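Side-chain contacts in putative creatinine amidohydrolase (Bacteroides fragilis, PDB 3LUB), which probably hydrolyses carbon-nitrogen bonds in linear amides as a two-zinc enzyme of the creatininase superfamily: residues L26-T31 with G121-K126; E32-N35 with L41-C44; P47-V52 with M173-E178; E148-K153 with V233-E238; E159-D162 with E166-T169. All coordinates share one frame; numbering follows the deposited sequence.

Contact 1 (L26-T31 with G121-K126). With EDO (1,2-ethanediol), chain B.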
# COMPACT_ATOMS: atom_id res chain seq x y z
N LEU F 26 25.41 -0.83 5.28
CA LEU F 26 24.65 -0.10 4.29
C LEU F 26 24.79 1.41 4.53
O LEU F 26 24.19 1.95 5.45
CB LEU F 26 23.17 -0.53 4.34
CG LEU F 26 22.18 0.06 3.34
CD1 LEU F 26 22.61 -0.34 1.92
CD2 LEU F 26 20.75 -0.42 3.67
N PRO F 27 25.61 2.09 3.70
CA PRO F 27 25.62 3.53 3.79
C PRO F 27 24.31 4.10 3.19
O PRO F 27 23.83 3.64 2.16
CB PRO F 27 26.88 3.95 3.00
CG PRO F 27 27.60 2.67 2.67
CD PRO F 27 26.55 1.60 2.68
N TRP F 28 23.71 5.06 3.89
CA TRP F 28 22.46 5.63 3.46
C TRP F 28 22.56 7.12 3.56
O TRP F 28 22.79 7.71 4.67
CB TRP F 28 21.32 5.07 4.30
CG TRP F 28 20.00 5.22 3.68
CD1 TRP F 28 19.48 6.35 3.13
CD2 TRP F 28 19.00 4.21 3.53
NE1 TRP F 28 18.22 6.12 2.67
CE2 TRP F 28 17.89 4.82 2.90
CE3 TRP F 28 18.93 2.86 3.89
CZ2 TRP F 28 16.71 4.12 2.60
CZ3 TRP F 28 17.78 2.17 3.60
CH2 TRP F 28 16.67 2.80 2.95
N GLY F 29 22.43 7.74 2.39
CA GLY F 29 22.62 9.15 2.22
C GLY F 29 21.39 9.94 1.80
O GLY F 29 20.31 9.75 2.34
N ALA F 30 21.62 10.87 0.90
CA ALA F 30 20.62 11.81 0.41
C ALA F 30 21.20 12.43 -0.85
O ALA F 30 22.42 12.42 -1.04
CB ALA F 30 20.32 12.92 1.47
N THR F 31 20.31 12.97 -1.69
CA THR F 31 20.63 13.79 -2.85
C THR F 31 20.11 15.22 -2.51
O THR F 31 18.90 15.51 -2.57
CB THR F 31 20.03 13.16 -4.13
OG1 THR F 31 20.43 11.78 -4.20
CG2 THR F 31 20.42 13.93 -5.43
N GLY F 121 20.99 13.33 8.69
CA GLY F 121 20.24 13.38 9.95
C GLY F 121 18.71 13.36 9.80
O GLY F 121 18.01 13.04 10.75
N GLY F 122 18.22 13.69 8.61
CA GLY F 122 16.81 13.58 8.24
C GLY F 122 16.31 12.16 8.11
O GLY F 122 15.12 11.94 8.20
N ASN F 123 17.22 11.20 7.92
CA ASN F 123 16.86 9.79 7.91
C ASN F 123 16.67 9.23 9.34
O ASN F 123 17.45 9.50 10.24
CB ASN F 123 17.92 8.95 7.18
CG ASN F 123 18.12 9.36 5.73
OD1 ASN F 123 17.20 9.90 5.07
ND2 ASN F 123 19.33 9.09 5.20
N ASN F 124 15.60 8.46 9.50
CA ASN F 124 15.22 7.84 10.77
C ASN F 124 14.80 6.41 10.48
O ASN F 124 13.92 6.18 9.68
CB ASN F 124 14.07 8.63 11.41
CG ASN F 124 14.50 10.03 11.89
OD1 ASN F 124 15.33 10.15 12.79
ND2 ASN F 124 13.92 11.09 11.30
N PHE F 125 15.47 5.44 11.11
CA PHE F 125 15.33 4.04 10.80
C PHE F 125 14.77 3.19 11.93
O PHE F 125 14.64 1.98 11.76
CB PHE F 125 16.69 3.45 10.38
CG PHE F 125 17.26 4.08 9.16
CD1 PHE F 125 16.75 3.76 7.91
CD2 PHE F 125 18.27 5.04 9.25
CE1 PHE F 125 17.23 4.39 6.75
CE2 PHE F 125 18.75 5.67 8.08
CZ PHE F 125 18.22 5.33 6.84
N LYS F 126 14.45 3.78 13.08
CA LYS F 126 14.04 3.00 14.24
C LYS F 126 12.74 2.25 14.01
O LYS F 126 12.62 1.08 14.38
CB LYS F 126 13.93 3.87 15.51
CG LYS F 126 15.25 4.41 16.03
CD LYS F 126 15.06 5.23 17.28
CE LYS F 126 16.38 5.68 17.88
NZ LYS F 126 16.08 6.19 19.24
C1 EDO B . 18.62 9.78 -6.64
O1 EDO B . 19.90 10.42 -6.54
C2 EDO B . 18.62 8.90 -7.88
O2 EDO B . 18.59 9.72 -9.07

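Contact 2 (E32-N35 with L41-C44). With ZN (zinc ion), chain C; ZN (zinc ion), chain D.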
# COMPACT_ATOMS: atom_id res chain seq x y z
N GLU F 32 21.03 16.10 -2.15
CA GLU F 32 20.72 17.26 -1.32
C GLU F 32 21.78 18.33 -1.49
O GLU F 32 22.95 18.06 -1.31
CB GLU F 32 20.68 16.85 0.15
CG GLU F 32 20.19 17.93 1.11
CD GLU F 32 20.36 17.57 2.57
OE1 GLU F 32 21.27 16.77 2.86
OE2 GLU F 32 19.60 18.10 3.42
N PRO F 33 21.36 19.56 -1.81
CA PRO F 33 22.31 20.67 -1.84
C PRO F 33 22.97 20.88 -0.45
O PRO F 33 22.30 20.76 0.57
CB PRO F 33 21.45 21.87 -2.21
CG PRO F 33 20.16 21.34 -2.71
CD PRO F 33 19.99 19.99 -2.14
N HIS F 34 24.27 21.16 -0.48
CA HIS F 34 25.10 21.36 0.70
C HIS F 34 25.83 22.69 0.62
O HIS F 34 26.97 22.74 0.17
CB HIS F 34 26.11 20.23 0.78
CG HIS F 34 25.56 19.02 1.46
ND1 HIS F 34 24.59 18.22 0.89
CD2 HIS F 34 25.78 18.53 2.70
CE1 HIS F 34 24.29 17.24 1.73
NE2 HIS F 34 24.99 17.42 2.84
N ASN F 35 25.18 23.77 1.02
CA ASN F 35 25.70 25.11 0.76
C ASN F 35 25.95 25.20 -0.75
O ASN F 35 25.34 24.47 -1.52
CB ASN F 35 26.96 25.30 1.59
CG ASN F 35 27.36 26.76 1.78
OD1 ASN F 35 27.49 27.50 0.81
ND2 ASN F 35 27.60 27.16 3.03
N LEU F 41 25.89 14.71 -3.39
CA LEU F 41 25.96 13.36 -2.78
C LEU F 41 26.84 13.24 -1.56
O LEU F 41 27.18 12.15 -1.18
CB LEU F 41 26.40 12.34 -3.84
CG LEU F 41 25.40 12.03 -4.96
CD1 LEU F 41 25.96 10.95 -5.87
CD2 LEU F 41 24.09 11.52 -4.37
N THR F 42 27.18 14.36 -0.92
CA THR F 42 27.96 14.38 0.35
C THR F 42 27.48 13.36 1.37
O THR F 42 28.28 12.67 1.98
CB THR F 42 27.94 15.81 0.99
OG1 THR F 42 28.52 16.77 0.08
CG2 THR F 42 28.65 15.86 2.38
N ASP F 43 26.17 13.23 1.55
CA ASP F 43 25.63 12.31 2.58
C ASP F 43 25.73 10.84 2.23
O ASP F 43 25.53 10.00 3.08
CB ASP F 43 24.17 12.65 2.91
CG ASP F 43 24.02 13.99 3.57
OD1 ASP F 43 25.05 14.63 3.94
OD2 ASP F 43 22.86 14.41 3.72
N CYS F 44 26.05 10.54 0.97
CA CYS F 44 26.37 9.18 0.53
C CYS F 44 27.87 8.92 0.60
O CYS F 44 28.32 7.86 1.04
CB CYS F 44 25.96 8.97 -0.94
SG CYS F 44 24.15 8.86 -1.31
ZN ZN C . 21.84 15.83 4.83
ZN ZN D . 25.25 16.35 4.72
O HOH W 1 23.72 16.87 6.04

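Contact 3 (P47-V52 with M173-E178)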
# COMPACT_ATOMS: atom_id res chain seq x y z
N PRO F 47 29.68 8.62 4.55
CA PRO F 47 29.57 7.29 5.21
C PRO F 47 30.15 6.12 4.45
O PRO F 47 30.59 5.17 5.05
CB PRO F 47 28.05 7.11 5.38
CG PRO F 47 27.41 8.10 4.47
CD PRO F 47 28.35 9.23 4.33
N HIS F 48 30.11 6.16 3.12
CA HIS F 48 30.74 5.10 2.33
C HIS F 48 32.26 5.05 2.64
O HIS F 48 32.80 4.00 2.97
CB HIS F 48 30.54 5.33 0.82
CG HIS F 48 31.29 4.34 -0.01
ND1 HIS F 48 32.56 4.57 -0.49
CD2 HIS F 48 30.96 3.09 -0.40
CE1 HIS F 48 32.97 3.51 -1.17
NE2 HIS F 48 32.03 2.59 -1.11
N ASP F 49 32.92 6.20 2.52
CA ASP F 49 34.38 6.28 2.78
C ASP F 49 34.77 5.92 4.22
O ASP F 49 35.71 5.13 4.44
CB ASP F 49 34.90 7.66 2.38
CG ASP F 49 34.89 7.87 0.87
OD1 ASP F 49 34.44 6.94 0.13
OD2 ASP F 49 35.30 8.97 0.41
N ILE F 50 34.02 6.42 5.21
CA ILE F 50 34.23 6.01 6.61
C ILE F 50 34.05 4.50 6.80
O ILE F 50 34.88 3.83 7.43
CB ILE F 50 33.30 6.78 7.58
CG1 ILE F 50 33.70 8.27 7.59
CG2 ILE F 50 33.32 6.15 8.98
CD1 ILE F 50 32.67 9.18 8.16
N ALA F 51 32.97 3.95 6.27
CA ALA F 51 32.66 2.52 6.47
C ALA F 51 33.69 1.61 5.82
O ALA F 51 34.06 0.58 6.39
CB ALA F 51 31.23 2.20 5.97
N VAL F 52 34.16 1.97 4.63
CA VAL F 52 35.24 1.20 3.96
C VAL F 52 36.53 1.23 4.80
O VAL F 52 37.15 0.18 5.05
CB VAL F 52 35.47 1.68 2.50
CG1 VAL F 52 36.80 1.14 1.91
CG2 VAL F 52 34.32 1.23 1.65
N MSE F 173 37.02 17.51 2.47
CA MSE F 173 38.33 17.98 2.04
C MSE F 173 39.38 16.91 2.24
O MSE F 173 40.29 16.78 1.42
CB MSE F 173 38.73 19.27 2.75
CG MSE F 173 38.01 20.50 2.24
SE MSE F 173 38.28 22.04 3.42
CE MSE F 173 40.12 22.75 2.76
N HIS F 174 39.22 16.14 3.30
CA HIS F 174 40.11 15.01 3.58
C HIS F 174 39.96 13.88 2.59
O HIS F 174 40.91 13.48 1.93
CB HIS F 174 39.89 14.53 5.00
CG HIS F 174 40.53 13.22 5.31
ND1 HIS F 174 41.89 13.04 5.27
CD2 HIS F 174 40.01 12.06 5.75
CE1 HIS F 174 42.18 11.80 5.63
NE2 HIS F 174 41.05 11.18 5.93
N TYR F 175 38.74 13.38 2.45
CA TYR F 175 38.48 12.23 1.60
C TYR F 175 38.46 12.55 0.12
O TYR F 175 38.94 11.77 -0.66
CB TYR F 175 37.14 11.57 1.98
CG TYR F 175 37.21 10.67 3.19
CD1 TYR F 175 38.07 9.58 3.23
CD2 TYR F 175 36.40 10.89 4.29
CE1 TYR F 175 38.13 8.75 4.35
CE2 TYR F 175 36.44 10.08 5.39
CZ TYR F 175 37.30 9.00 5.40
OH TYR F 175 37.32 8.21 6.51
N HIS F 176 37.84 13.67 -0.28
CA HIS F 176 37.75 14.02 -1.70
C HIS F 176 38.02 15.50 -1.93
O HIS F 176 37.12 16.25 -2.27
CB HIS F 176 36.39 13.64 -2.28
CG HIS F 176 36.16 12.16 -2.33
ND1 HIS F 176 36.64 11.37 -3.35
CD2 HIS F 176 35.53 11.33 -1.47
CE1 HIS F 176 36.29 10.12 -3.12
NE2 HIS F 176 35.64 10.07 -1.97
N PRO F 177 39.26 15.93 -1.78
CA PRO F 177 39.60 17.33 -1.98
C PRO F 177 39.23 17.93 -3.36
O PRO F 177 39.00 19.13 -3.48
CB PRO F 177 41.12 17.38 -1.75
CG PRO F 177 41.59 15.96 -1.77
CD PRO F 177 40.42 15.11 -1.36
N GLU F 178 39.23 17.08 -4.38
CA GLU F 178 38.87 17.45 -5.74
C GLU F 178 37.37 17.78 -5.90
O GLU F 178 36.99 18.30 -6.93
CB GLU F 178 39.26 16.32 -6.70
CG GLU F 178 38.34 15.09 -6.79
CD GLU F 178 38.50 14.10 -5.63
OE1 GLU F 178 39.40 14.30 -4.77
OE2 GLU F 178 37.71 13.13 -5.58
O HOH W 2 38.33 8.64 -0.44

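Contact 4 (E148-K153 with V233-E238)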
# COMPACT_ATOMS: atom_id res chain seq x y z
N GLU F 148 27.59 11.10 14.63
CA GLU F 148 27.27 10.96 16.04
C GLU F 148 28.12 9.92 16.75
O GLU F 148 28.03 9.78 17.98
CB GLU F 148 25.79 10.60 16.19
CG GLU F 148 24.92 11.79 16.03
CD GLU F 148 23.44 11.46 15.93
OE1 GLU F 148 23.08 10.25 15.95
OE2 GLU F 148 22.67 12.43 15.78
N VAL F 149 28.96 9.20 16.02
CA VAL F 149 29.80 8.18 16.63
C VAL F 149 30.79 8.85 17.60
O VAL F 149 31.03 8.35 18.71
CB VAL F 149 30.46 7.29 15.55
CG1 VAL F 149 31.56 6.36 16.12
CG2 VAL F 149 29.34 6.47 14.79
N VAL F 150 31.31 10.01 17.18
CA VAL F 150 32.14 10.90 18.01
C VAL F 150 31.56 12.30 17.83
O VAL F 150 31.27 12.69 16.70
CB VAL F 150 33.59 10.90 17.52
CG1 VAL F 150 34.42 11.88 18.35
CG2 VAL F 150 34.17 9.50 17.62
N SER F 151 31.39 13.05 18.92
CA SER F 151 30.90 14.44 18.84
C SER F 151 31.92 15.34 18.14
O SER F 151 33.11 15.25 18.41
CB SER F 151 30.63 15.01 20.25
OG SER F 151 30.03 16.30 20.20
N PRO F 152 31.45 16.24 17.27
CA PRO F 152 32.34 17.15 16.56
C PRO F 152 32.88 18.24 17.46
O PRO F 152 33.94 18.84 17.18
CB PRO F 152 31.45 17.77 15.47
CG PRO F 152 30.03 17.64 15.98
CD PRO F 152 30.03 16.42 16.90
N LYS F 153 32.16 18.49 18.54
CA LYS F 153 32.60 19.46 19.53
C LYS F 153 34.02 19.10 20.03
O LYS F 153 34.34 17.95 20.35
CB LYS F 153 31.55 19.57 20.64
CG LYS F 153 30.19 20.13 20.11
CD LYS F 153 29.00 19.72 20.99
CE LYS F 153 28.95 20.50 22.33
NZ LYS F 153 27.76 20.12 23.18
N VAL F 233 37.91 11.92 11.80
CA VAL F 233 37.45 10.60 11.33
C VAL F 233 38.23 9.49 11.96
O VAL F 233 37.69 8.39 12.10
CB VAL F 233 37.37 10.44 9.76
CG1 VAL F 233 36.43 11.51 9.15
CG2 VAL F 233 38.75 10.41 9.09
N LYS F 234 39.47 9.75 12.39
CA LYS F 234 40.27 8.70 13.03
C LYS F 234 39.52 7.97 14.16
O LYS F 234 39.36 6.75 14.10
CB LYS F 234 41.64 9.21 13.51
CG LYS F 234 42.66 8.07 13.65
CD LYS F 234 43.92 8.50 14.46
CE LYS F 234 44.87 7.31 14.66
NZ LYS F 234 46.14 7.71 15.34
N PRO F 235 39.05 8.71 15.19
CA PRO F 235 38.27 8.01 16.23
C PRO F 235 36.93 7.38 15.78
O PRO F 235 36.52 6.32 16.32
CB PRO F 235 38.01 9.13 17.26
CG PRO F 235 38.11 10.40 16.48
CD PRO F 235 39.17 10.15 15.49
N ILE F 236 36.24 8.02 14.82
CA ILE F 236 34.98 7.50 14.25
C ILE F 236 35.26 6.12 13.65
O ILE F 236 34.61 5.11 13.97
CB ILE F 236 34.36 8.52 13.18
CG1 ILE F 236 33.98 9.85 13.85
CG2 ILE F 236 33.13 7.93 12.46
CD1 ILE F 236 33.63 10.99 12.85
N VAL F 237 36.30 6.07 12.83
CA VAL F 237 36.71 4.83 12.15
C VAL F 237 37.06 3.72 13.11
O VAL F 237 36.65 2.56 12.92
CB VAL F 237 37.87 5.10 11.16
CG1 VAL F 237 38.59 3.78 10.81
CG2 VAL F 237 37.28 5.82 9.88
N GLU F 238 37.78 4.07 14.17
CA GLU F 238 38.21 3.10 15.17
C GLU F 238 37.04 2.55 16.00
O GLU F 238 36.95 1.33 16.27
CB GLU F 238 39.30 3.75 16.07
CG GLU F 238 40.10 2.72 16.90
CD GLU F 238 39.29 2.14 18.04
OE1 GLU F 238 38.53 2.92 18.68
OE2 GLU F 238 39.38 0.91 18.29

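Contact 5 (E159-D162 with E166-T169). With ZN (zinc ion), chain D.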
# COMPACT_ATOMS: atom_id res chain seq x y z
N GLU F 159 30.54 27.17 15.93
CA GLU F 159 29.61 26.68 16.96
C GLU F 159 28.34 26.15 16.32
O GLU F 159 27.86 25.09 16.70
CB GLU F 159 29.34 27.76 18.01
CG GLU F 159 29.72 27.31 19.46
CD GLU F 159 30.20 28.48 20.32
OE1 GLU F 159 29.70 29.61 20.10
OE2 GLU F 159 31.09 28.28 21.19
N ILE F 160 27.81 26.88 15.32
CA ILE F 160 26.73 26.36 14.49
C ILE F 160 27.36 25.55 13.34
O ILE F 160 28.20 26.04 12.58
CB ILE F 160 25.76 27.48 13.96
CG1 ILE F 160 25.11 28.25 15.14
CG2 ILE F 160 24.66 26.85 13.09
CD1 ILE F 160 24.31 29.50 14.75
N ASP F 161 26.93 24.30 13.24
CA ASP F 161 27.51 23.35 12.30
C ASP F 161 26.55 22.18 12.15
O ASP F 161 26.83 21.09 12.65
CB ASP F 161 28.90 22.90 12.83
CG ASP F 161 29.67 21.98 11.86
OD1 ASP F 161 29.23 21.72 10.71
OD2 ASP F 161 30.73 21.47 12.29
N ASP F 162 25.41 22.43 11.48
CA ASP F 162 24.38 21.41 11.29
C ASP F 162 24.36 20.81 9.88
O ASP F 162 24.05 19.64 9.73
CB ASP F 162 22.97 21.97 11.60
CG ASP F 162 22.79 22.35 13.07
OD1 ASP F 162 23.36 21.67 13.96
OD2 ASP F 162 22.06 23.35 13.32
N GLU F 166 31.39 23.22 8.98
CA GLU F 166 32.82 23.05 9.08
C GLU F 166 33.20 21.61 9.09
O GLU F 166 34.15 21.23 8.43
CB GLU F 166 33.39 23.77 10.32
CG GLU F 166 34.92 23.92 10.29
CD GLU F 166 35.47 24.63 11.53
OE1 GLU F 166 34.90 25.67 11.91
OE2 GLU F 166 36.46 24.14 12.10
N SER F 167 32.47 20.80 9.84
CA SER F 167 32.77 19.39 9.98
C SER F 167 32.58 18.59 8.68
O SER F 167 33.45 17.77 8.31
CB SER F 167 31.89 18.80 11.09
OG SER F 167 30.52 19.14 10.89
N GLU F 168 31.42 18.76 8.04
CA GLU F 168 31.17 18.05 6.78
C GLU F 168 32.16 18.52 5.72
O GLU F 168 32.63 17.71 4.90
CB GLU F 168 29.73 18.25 6.28
CG GLU F 168 28.78 17.12 6.65
CD GLU F 168 27.44 17.17 5.93
OE1 GLU F 168 26.95 18.29 5.65
OE2 GLU F 168 26.84 16.08 5.72
N THR F 169 32.43 19.82 5.68
CA THR F 169 33.38 20.35 4.69
C THR F 169 34.78 19.79 4.93
O THR F 169 35.44 19.39 3.99
CB THR F 169 33.44 21.87 4.65
OG1 THR F 169 32.12 22.39 4.45
CG2 THR F 169 34.32 22.32 3.52
ZN ZN D . 25.25 16.35 4.72
O HOH W 3 30.14 25.16 10.58
O HOH W 4 28.60 20.13 8.79
O HOH W 1 23.72 16.87 6.04

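Contact 1 (L26-T31 with G121-K126)
W28 offers one face of its indole to CZ and CE1 of F125, and the two planes are inclined at 58°. F125 CZ comes to 3.6 Å from W28 CD2, and its neighbour CE1 lies over the same face, displaced toward the rim of the indole. W28 CG stands anti to the backbone N (chi1 -161°), which swings the indole across to the 121-126 loop, while W28 NE1 is held by the carbonyl of F74. Segment 26-31 takes in the end of strand 23-28, a member of the parallel sheet, and the turn after it, and it meets the loop that follows the adjacent strand 113-118; zinc ligand H120, in the same loop, immediately precedes G121. N123 reaches across beside the indole with its amide plane turned 68° from it. N123 ND2 donates to G29 O at 3.1 Å, nearly straight, G29 O lying in the amide plane. N123 OD1 accepts from A76 N and Q95 NE2, so both ends of this buried amide are engaged and its flip state is defined. Further along the segment, O1 of a bound ethanediol, probably a crystallisation additive, donates to T31 OG1 at 2.8 Å, and the same molecule also bonds P70 O of the third subunit.

Contact 2 (E32-N35 with L41-C44)
D43 and the pair E32 and H34 meet through two zinc ions, forming most of the dinuclear metal site of this creatininase-family protein. Coordination dominates. The D43 carboxylate bridges the metals: OD2 binds the first zinc at 2.1 Å and OD1 binds the second at 1.9 Å. E32 OE1 joins the first ion; H34 NE2 binds the second at 2.2 Å. Water 1 touches both, and H120 and E168 complete the protein ligands of the first and second ion respectively. E32 CG lies anti to the backbone N (chi1 -172°) and the chain stays extended beyond it, which carries OE1 to the zinc. The H34 ring is turned 83° from the D43 carboxylate. Shared metals account for the closeness of E32 OE1 and D43 OD2, 3.0 Å apart without a hydrogen bond.

Hydrogen bonding sets the second shell. H34 ND1 donates in its ring plane to E32 O at 2.7 Å, which fixes the rotation of the imidazole and directs NE2 at the metal. E32 OE2, the oxygen turned from the zinc, accepts from Q81 NE2.

The remaining interaction is a CH-pi contact from the first turn of helix 42-62, which T42 and D43 begin directly after the N-cap position L41: T42 CB sits 3.8 Å from the centroid of the H34 ring, only 8° off the ring normal.

Contact 3 (P47-V52 with M173-E178)
The short approach of H176 NE2 to D49 OD2, 2.6 Å, is also badly bent: its N-H...O angle of 122° makes it a weak hydrogen bond despite the distance. The oxygen lies at the edge of the imidazole, whose plane is turned 36° from the carboxylate. Water 2 reinforces the junction, donating to D49 OD2 and to Y175 O. D49 OD1 takes a much straighter bond of 3.1 Å from H48 ND1, in the plane of that ring, so the carboxylate is held by both oxygens. H176 ND1 in turn donates to E178 OE2 at 3.0 Å; with carboxylates at both nitrogens, H176 may favour its cationic form.

Beside this polar chain the phenol of Y175 is clamped on two faces. Y175 CG lies anti to the carbonyl carbon, which lays the ring against D49 CB. That carbon makes a CH-pi contact 3.7 Å from the ring centroid, 8° off the normal, and H174 CD2 covers the opposite face over its centre. Y175 OH bonds E53, while I50 CG1 passes at 4.0 Å from Y175 CE2, the side chains crossing at about a right angle.

Helix 42-62 and the end of helix 166-175 thus meet here, with helix 226-249 closing over I50 through I236 and L240 and over Y175 through V233. On the beta-sheet side, V68 of strand 66-68 packs on H48, A51 and V52, and L117 of strand 113-118 on P47 and A51.

Contact 4 (E148-K153 with V233-E238)
V150 pushes its CG2 methyl into the notch between P235 and I236 on helix 226-249. The methyl lies 3.9 Å from P235 CB and 3.8 Å from I236 CG1, and it also reaches the helix backbone at I236 N, again at 3.8 Å. Its seat follows from chi1 of 178°, which turns CG1 anti to the backbone N and leaves CG2 beside that N, pointing at the helix. The helix is kinked at this point, because P235 has no N-H to bond the preceding turn, and the proline ring forms one wall of the notch.

I236 forms the other wall and is itself divided between two neighbours. Its CG1 branch slants across V150, meeting CB and CG2, whereas its CG2 branch turns to V149, where V149 CB stands 4.1 Å away. V149 CG1 rides over the helix backbone, 3.9 Å from I236 O. Backbone approach is closest at this same pair, with the CA atoms of V149 and I236 5.7 Å apart.

Around the edges, Y155 covers both V150 and P235, W146 packs on I236, and V202 of the second subunit touches V149. Polar support comes from V150 O, bonded to Y232 OH alongside. The loop after strand 140-145 is thereby laid on helix 226-249. Across the two segments there is no hydrogen bond or ion pair, so the contact rests on van der Waals fit between apolar side chains.

Contact 5 (E159-D162 with E166-T169)
D161 extends its carboxylate toward S167 because CG lies anti to the backbone N (chi1 -175°), and S167 replies with OG held between its own N and carbonyl carbon (chi1 50°), which puts hydroxyl and amide on the same target. Both donate to D161 OD2: S167 OG at 2.7 Å and S167 N at 3.1 Å. They arrive on the syn side but from opposite faces of the carboxylate, both somewhat out of its plane, so the oxygen is gripped from two directions. S167 N also reaches D161 OD1 in a weak bond of 3.5 Å.

This is the N-terminal turn of helix 166-175, and the acidic group lies beside its backbone N-H groups, where the positive end of the helix dipole would probably favour a negative charge. Two waters extend the pattern. Water 3 donates to I160 O and accepts from E166 N, while water 4 donates to D161 OD1 at 2.6 Å and accepts from E168 N.

Two acids of the turn look elsewhere. E166 OE2 forms a salt bridge with K228 and takes the amide of E157, while E166 OE1 takes that of A158. E168 is a ligand of the second zinc, with OE2 1.9 Å from the ion, and E168 OE1 accepts from A164 N; H34 and D43 bind the same metal.

Contact 1 opens at the end of strand 23-28. Contact 2 follows at once and closes the short loop from 32-35 to 41-44 within the larger span of contact 1. Contact 3 starts further along helix 42-62, before contact 1 closes at 121-126, so contacts 1 and 3 cross. Contact 4 opens after strand 140-145, and contact 5 closes a brief loop inside the spans of both 3 and 4. Contact 3 then closes at the end of helix 166-175 and contact 4 on helix 226-249, again crossing. The second zinc and water 1 unite contacts 2 and 5, while contacts 3 and 4 touch where helices 42-62 and 226-249 meet.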